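Local coordinates for protein cytochrome c, putative (Shewanella oneidensis, PDB 1SP3) that carries eight heme c groups and probably works as a respiratory oxidoreductase that reduces tetrathionate, at residues N243-M248 / Y266-Y271; D302-N307 / Q336-K341. All coordinates share one frame; numbering follows the deposited sequence.

Interaction 1. Residues N243-M248 / Y266-Y271; sequences NEPTKM and YGKHTY
Pro245 sets its ring carbon CG over one face of the Tyr266 ring. CG lies 3.9 Å from the centroid of the Tyr266 ring and 29° off the ring normal, a CH-pi contact. It sits over the half of the ring nearer CB: Pro245 CG is 3.5 Å from Tyr266 CD1, but 4.1 Å from Tyr266 CE1. The Tyr266 ring is turned to this place by a chi1 of -55°, with Tyr266 CG beside the backbone N and anti to the carbonyl carbon. Beside this CH-pi contact, Pro245 CB meets the aliphatic part of Lys268, 4.3 Å from Lys268 CG. Pro245 is thus covered by two side chains of the same loop, and the contact is wholly apolar in its first shell. The proline stands just before strand 246-251 of the large mixed beta-sheet. Residues 266-270 end the loop that leads from this strand into strand 271-272. The contact thus lays the end of that loop against the entry to strand 246-251, at the protein surface. Lys268 NZ and Glu244 OE2 carry opposite charges but stay 6.1 Å apart, which may give a mild attraction without a salt bridge. Farther out, Tyr266 also touches Lys282, and Lys268 packs on Trp280 of strand 276-281. The indole NE1 of Trp280 is hydrogen-bonded to His269 O.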
# COMPACT_ATOMS: atom_id res chain seq x y z
N ASN A 243 -9.60 -13.57 5.36
CA ASN A 243 -10.89 -13.42 6.06
C ASN A 243 -11.96 -12.71 5.25
O ASN A 243 -13.14 -12.79 5.58
CB ASN A 243 -10.72 -12.74 7.42
CG ASN A 243 -9.82 -13.55 8.34
OD1 ASN A 243 -9.92 -14.79 8.39
ND2 ASN A 243 -8.88 -12.89 8.99
N GLU A 244 -11.53 -12.03 4.19
CA GLU A 244 -12.30 -11.03 3.46
C GLU A 244 -11.72 -10.94 2.00
O GLU A 244 -10.52 -10.81 1.86
CB GLU A 244 -12.02 -9.73 4.17
CG GLU A 244 -12.99 -8.59 3.98
CD GLU A 244 -13.13 -7.81 5.28
OE1 GLU A 244 -12.07 -7.30 5.79
OE2 GLU A 244 -14.29 -7.77 5.81
N PRO A 245 -12.57 -10.86 0.96
CA PRO A 245 -12.13 -10.74 -0.45
C PRO A 245 -11.30 -9.48 -0.67
O PRO A 245 -11.64 -8.51 -0.03
CB PRO A 245 -13.47 -10.63 -1.24
CG PRO A 245 -14.50 -11.26 -0.32
CD PRO A 245 -14.05 -10.86 1.08
N THR A 246 -10.28 -9.54 -1.54
CA THR A 246 -9.54 -8.39 -2.05
C THR A 246 -9.81 -8.28 -3.50
O THR A 246 -10.08 -9.32 -4.20
CB THR A 246 -8.01 -8.58 -2.15
OG1 THR A 246 -7.64 -9.98 -2.09
CG2 THR A 246 -7.33 -7.85 -1.23
N LYS A 247 -9.58 -7.08 -3.99
CA LYS A 247 -9.74 -6.85 -5.42
C LYS A 247 -8.51 -7.38 -6.16
O LYS A 247 -7.39 -7.06 -5.78
CB LYS A 247 -9.93 -5.38 -5.64
CG LYS A 247 -10.39 -5.00 -7.04
CD LYS A 247 -10.70 -3.49 -7.09
CE LYS A 247 -11.91 -3.17 -6.24
NZ LYS A 247 -12.13 -1.66 -6.26
N MET A 248 -8.73 -8.20 -7.16
CA MET A 248 -7.67 -8.75 -7.96
C MET A 248 -7.60 -8.09 -9.35
O MET A 248 -6.51 -8.01 -9.94
CB MET A 248 -7.80 -10.29 -8.09
CG MET A 248 -7.69 -11.01 -6.67
SD MET A 248 -6.04 -10.84 -5.81
CE MET A 248 -4.82 -11.68 -6.97
N TYR A 266 -19.78 -12.99 -2.61
CA TYR A 266 -19.55 -12.39 -1.33
C TYR A 266 -20.20 -11.03 -1.18
O TYR A 266 -19.79 -10.27 -0.29
CB TYR A 266 -18.04 -12.17 -1.16
CG TYR A 266 -17.13 -13.39 -1.33
CD1 TYR A 266 -16.23 -13.47 -2.39
CD2 TYR A 266 -17.15 -14.44 -0.41
CE1 TYR A 266 -15.38 -14.58 -2.55
CE2 TYR A 266 -16.31 -15.56 -0.55
CZ TYR A 266 -15.41 -15.59 -1.62
OH TYR A 266 -14.57 -16.68 -1.78
N GLY A 267 -21.13 -10.67 -2.06
CA GLY A 267 -21.79 -9.36 -2.02
C GLY A 267 -20.94 -8.17 -2.45
O GLY A 267 -21.34 -7.00 -2.21
N LYS A 268 -19.76 -8.44 -3.03
CA LYS A 268 -18.95 -7.38 -3.70
C LYS A 268 -19.38 -7.13 -5.13
O LYS A 268 -19.62 -8.05 -5.90
CB LYS A 268 -17.45 -7.72 -3.78
CG LYS A 268 -16.78 -8.16 -2.49
CD LYS A 268 -16.72 -6.86 -1.52
CE LYS A 268 -15.72 -6.97 -0.44
NZ LYS A 268 -15.71 -5.67 0.23
N HIS A 269 -19.31 -5.87 -5.53
CA HIS A 269 -19.67 -5.47 -6.87
C HIS A 269 -18.71 -6.02 -7.88
O HIS A 269 -17.54 -6.01 -7.63
CB HIS A 269 -19.86 -3.94 -6.88
CG HIS A 269 -21.23 -3.54 -6.39
ND1 HIS A 269 -22.39 -3.90 -7.06
CD2 HIS A 269 -21.63 -2.90 -5.26
CE1 HIS A 269 -23.44 -3.46 -6.38
NE2 HIS A 269 -23.00 -2.86 -5.29
N THR A 270 -19.22 -6.64 -8.93
CA THR A 270 -18.35 -6.98 -10.04
C THR A 270 -18.41 -5.90 -11.13
O THR A 270 -17.61 -5.94 -12.04
CB THR A 270 -18.69 -8.33 -10.65
OG1 THR A 270 -20.11 -8.37 -10.82
CG2 THR A 270 -18.40 -9.46 -9.65
N TYR A 271 -19.45 -5.09 -11.12
CA TYR A 271 -19.59 -3.96 -12.04
C TYR A 271 -20.09 -2.72 -11.28
O TYR A 271 -21.00 -2.84 -10.48
CB TYR A 271 -20.55 -4.22 -13.22
CG TYR A 271 -20.54 -2.99 -14.12
CD1 TYR A 271 -19.45 -2.71 -14.90
CD2 TYR A 271 -21.57 -2.04 -14.08
CE1 TYR A 271 -19.39 -1.59 -15.67
CE2 TYR A 271 -21.52 -0.91 -14.91
CZ TYR A 271 -20.40 -0.71 -15.70
OH TYR A 271 -20.25 0.41 -16.50

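Interaction 2. Residues D302-N307 / Q336-K341; sequences DKMDSN and QIYDKK
Tyr338 is held in two ways by one loop: Met304 lies over a face of its ring, and Ser306 bonds its hydroxyl. The ring projects from the end of strand 325-339, a long strand of the mixed beta-sheet. This strand turns back into strand 344-345 as a beta-hairpin. Residues 302-307 form part of the loop between strands 295-297 and 310-315. The methyl of Met304 makes a CH-pi contact over the ring face, with Met304 CE 3.9 Å from the centroid of the Tyr338 ring and 22° off the normal. The nearest ring atom to Met304 CE is Tyr338 CG at 3.7 Å, which places the methyl toward the rim on the CB side. The sulfur adds a Met-aromatic contact from an oblique position, with Met304 SD 4.6 Å from the Tyr338 centroid. Bends at chi2 and chi3 fold the methionine so that its methyl meets the ring. At the far end of the ring, Ser306 OG donates to Tyr338 OH over 2.8 Å. Ser306 CB also packs there, 3.5 Å from Tyr338 CZ. A phenylalanine in place of Tyr338 would keep a ring for Met304 but would probably leave Ser306 OG without this acceptor and the loop less firmly tied to the strand. Phe345 of strand 344-345 and Ala390 of strand 387-397 touch both Met304 and Tyr338, and the backbone of Met304 bonds that of Asn343. The loop is also shaped from within by an Asx turn at Asp305. There Asn307 N donates to Asp305 OD1 over 2.8 Å, with an angle of 165° at the hydrogen. Asn307 N comes to Asp305 OD1 from above the carboxylate plane.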
# COMPACT_ATOMS: atom_id res chain seq x y z
N ASP A 302 6.05 8.67 -18.35
CA ASP A 302 6.84 7.63 -19.00
C ASP A 302 6.06 7.18 -20.24
O ASP A 302 4.86 7.07 -20.18
CB ASP A 302 6.92 6.39 -18.11
CG ASP A 302 7.92 6.51 -16.98
OD1 ASP A 302 8.49 7.60 -16.77
OD2 ASP A 302 8.24 5.53 -16.29
N LYS A 303 6.73 6.92 -21.37
CA LYS A 303 6.01 6.31 -22.47
C LYS A 303 5.60 4.86 -22.16
O LYS A 303 6.24 4.15 -21.38
CB LYS A 303 6.85 6.36 -23.77
CG LYS A 303 6.93 7.82 -24.32
CD LYS A 303 6.13 8.06 -25.60
CE LYS A 303 6.68 7.17 -26.77
NZ LYS A 303 5.90 7.27 -28.09
N MET A 304 4.54 4.38 -22.80
CA MET A 304 4.19 3.00 -22.57
C MET A 304 3.72 2.46 -23.91
O MET A 304 3.56 3.24 -24.86
CB MET A 304 3.16 2.85 -21.43
CG MET A 304 2.12 3.92 -21.31
SD MET A 304 0.92 3.95 -22.74
CE MET A 304 -0.21 2.64 -22.51
N ASP A 305 3.42 1.17 -23.93
CA ASP A 305 2.94 0.50 -25.13
C ASP A 305 1.64 -0.25 -24.82
O ASP A 305 1.60 -1.22 -24.03
CB ASP A 305 3.99 -0.48 -25.62
CG ASP A 305 3.48 -1.38 -26.74
OD1 ASP A 305 2.40 -1.15 -27.37
OD2 ASP A 305 4.11 -2.40 -27.04
N SER A 306 0.55 0.22 -25.44
CA SER A 306 -0.74 -0.39 -25.19
C SER A 306 -0.98 -1.74 -25.81
O SER A 306 -2.01 -2.31 -25.53
CB SER A 306 -1.90 0.49 -25.63
OG SER A 306 -1.75 0.93 -26.95
N ASN A 307 -0.12 -2.27 -26.68
CA ASN A 307 -0.39 -3.64 -27.12
C ASN A 307 0.12 -4.70 -26.08
O ASN A 307 -0.12 -5.88 -26.20
CB ASN A 307 0.04 -3.89 -28.58
CG ASN A 307 -0.48 -5.29 -29.14
OD1 ASN A 307 0.32 -6.26 -29.19
ND2 ASN A 307 -1.81 -5.40 -29.51
N GLN A 336 -6.64 0.79 -17.66
CA GLN A 336 -6.83 2.18 -17.25
C GLN A 336 -6.47 3.16 -18.36
O GLN A 336 -5.89 2.81 -19.39
CB GLN A 336 -6.05 2.44 -15.97
CG GLN A 336 -4.54 2.64 -16.20
CD GLN A 336 -3.79 2.58 -14.86
OE1 GLN A 336 -3.65 1.52 -14.21
NE2 GLN A 336 -3.31 3.70 -14.47
N ILE A 337 -6.81 4.40 -18.13
CA ILE A 337 -6.86 5.38 -19.21
C ILE A 337 -5.49 5.96 -19.56
O ILE A 337 -4.68 6.27 -18.71
CB ILE A 337 -7.85 6.52 -18.82
CG1 ILE A 337 -8.05 7.52 -20.01
CG2 ILE A 337 -7.42 7.24 -17.49
CD1 ILE A 337 -9.16 8.62 -19.78
N TYR A 338 -5.23 6.04 -20.87
CA TYR A 338 -4.01 6.55 -21.40
C TYR A 338 -4.27 7.52 -22.59
O TYR A 338 -5.27 7.46 -23.27
CB TYR A 338 -3.00 5.39 -21.76
CG TYR A 338 -3.15 4.77 -23.13
CD1 TYR A 338 -2.41 5.21 -24.23
CD2 TYR A 338 -4.04 3.71 -23.31
CE1 TYR A 338 -2.58 4.60 -25.54
CE2 TYR A 338 -4.21 3.11 -24.56
CZ TYR A 338 -3.50 3.55 -25.65
OH TYR A 338 -3.72 2.89 -26.86
N ASP A 339 -3.35 8.44 -22.77
CA ASP A 339 -3.39 9.40 -23.89
C ASP A 339 -2.99 8.70 -25.20
O ASP A 339 -1.84 8.29 -25.36
CB ASP A 339 -2.41 10.50 -23.59
CG ASP A 339 -2.54 11.66 -24.55
OD1 ASP A 339 -2.29 11.47 -25.79
OD2 ASP A 339 -2.84 12.79 -24.10
N LYS A 340 -3.93 8.60 -26.12
CA LYS A 340 -3.78 7.75 -27.33
C LYS A 340 -2.74 8.32 -28.26
O LYS A 340 -2.16 7.59 -29.06
CB LYS A 340 -5.12 7.63 -28.09
CG LYS A 340 -5.00 6.80 -29.33
CD LYS A 340 -5.86 5.56 -29.25
CE LYS A 340 -6.41 5.05 -30.63
NZ LYS A 340 -6.70 6.10 -31.69
N LYS A 341 -2.49 9.63 -28.14
CA LYS A 341 -1.45 10.26 -28.93
C LYS A 341 -0.07 10.34 -28.29
O LYS A 341 0.93 10.11 -28.96
CB LYS A 341 -1.88 11.66 -29.39
CG LYS A 341 -2.87 11.61 -30.61
CD LYS A 341 -2.24 11.00 -31.89
CE LYS A 341 -2.47 11.91 -33.16
NZ LYS A 341 -3.68 12.83 -33.08

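The two contacts come in series along the chain: interaction 1 closes before interaction 2 opens. Their centres lie 28 Å apart, and their nearest atoms about 11 Å, so they do not touch. Both reach the same mixed beta-sheet. Residues 243-248 run into strand 246-251, which pairs in parallel with strand 325-339, whose last residues, 336-339, lie in interaction 2. In interaction 1 loop meets loop at the start of a strand, at the surface, with the side chain of Lys268 about 13 Å from a bound heme c. Interaction 2 is buried and ties the loop before strand 310-315 to the far end of strand 325-339, away from the annotated sites.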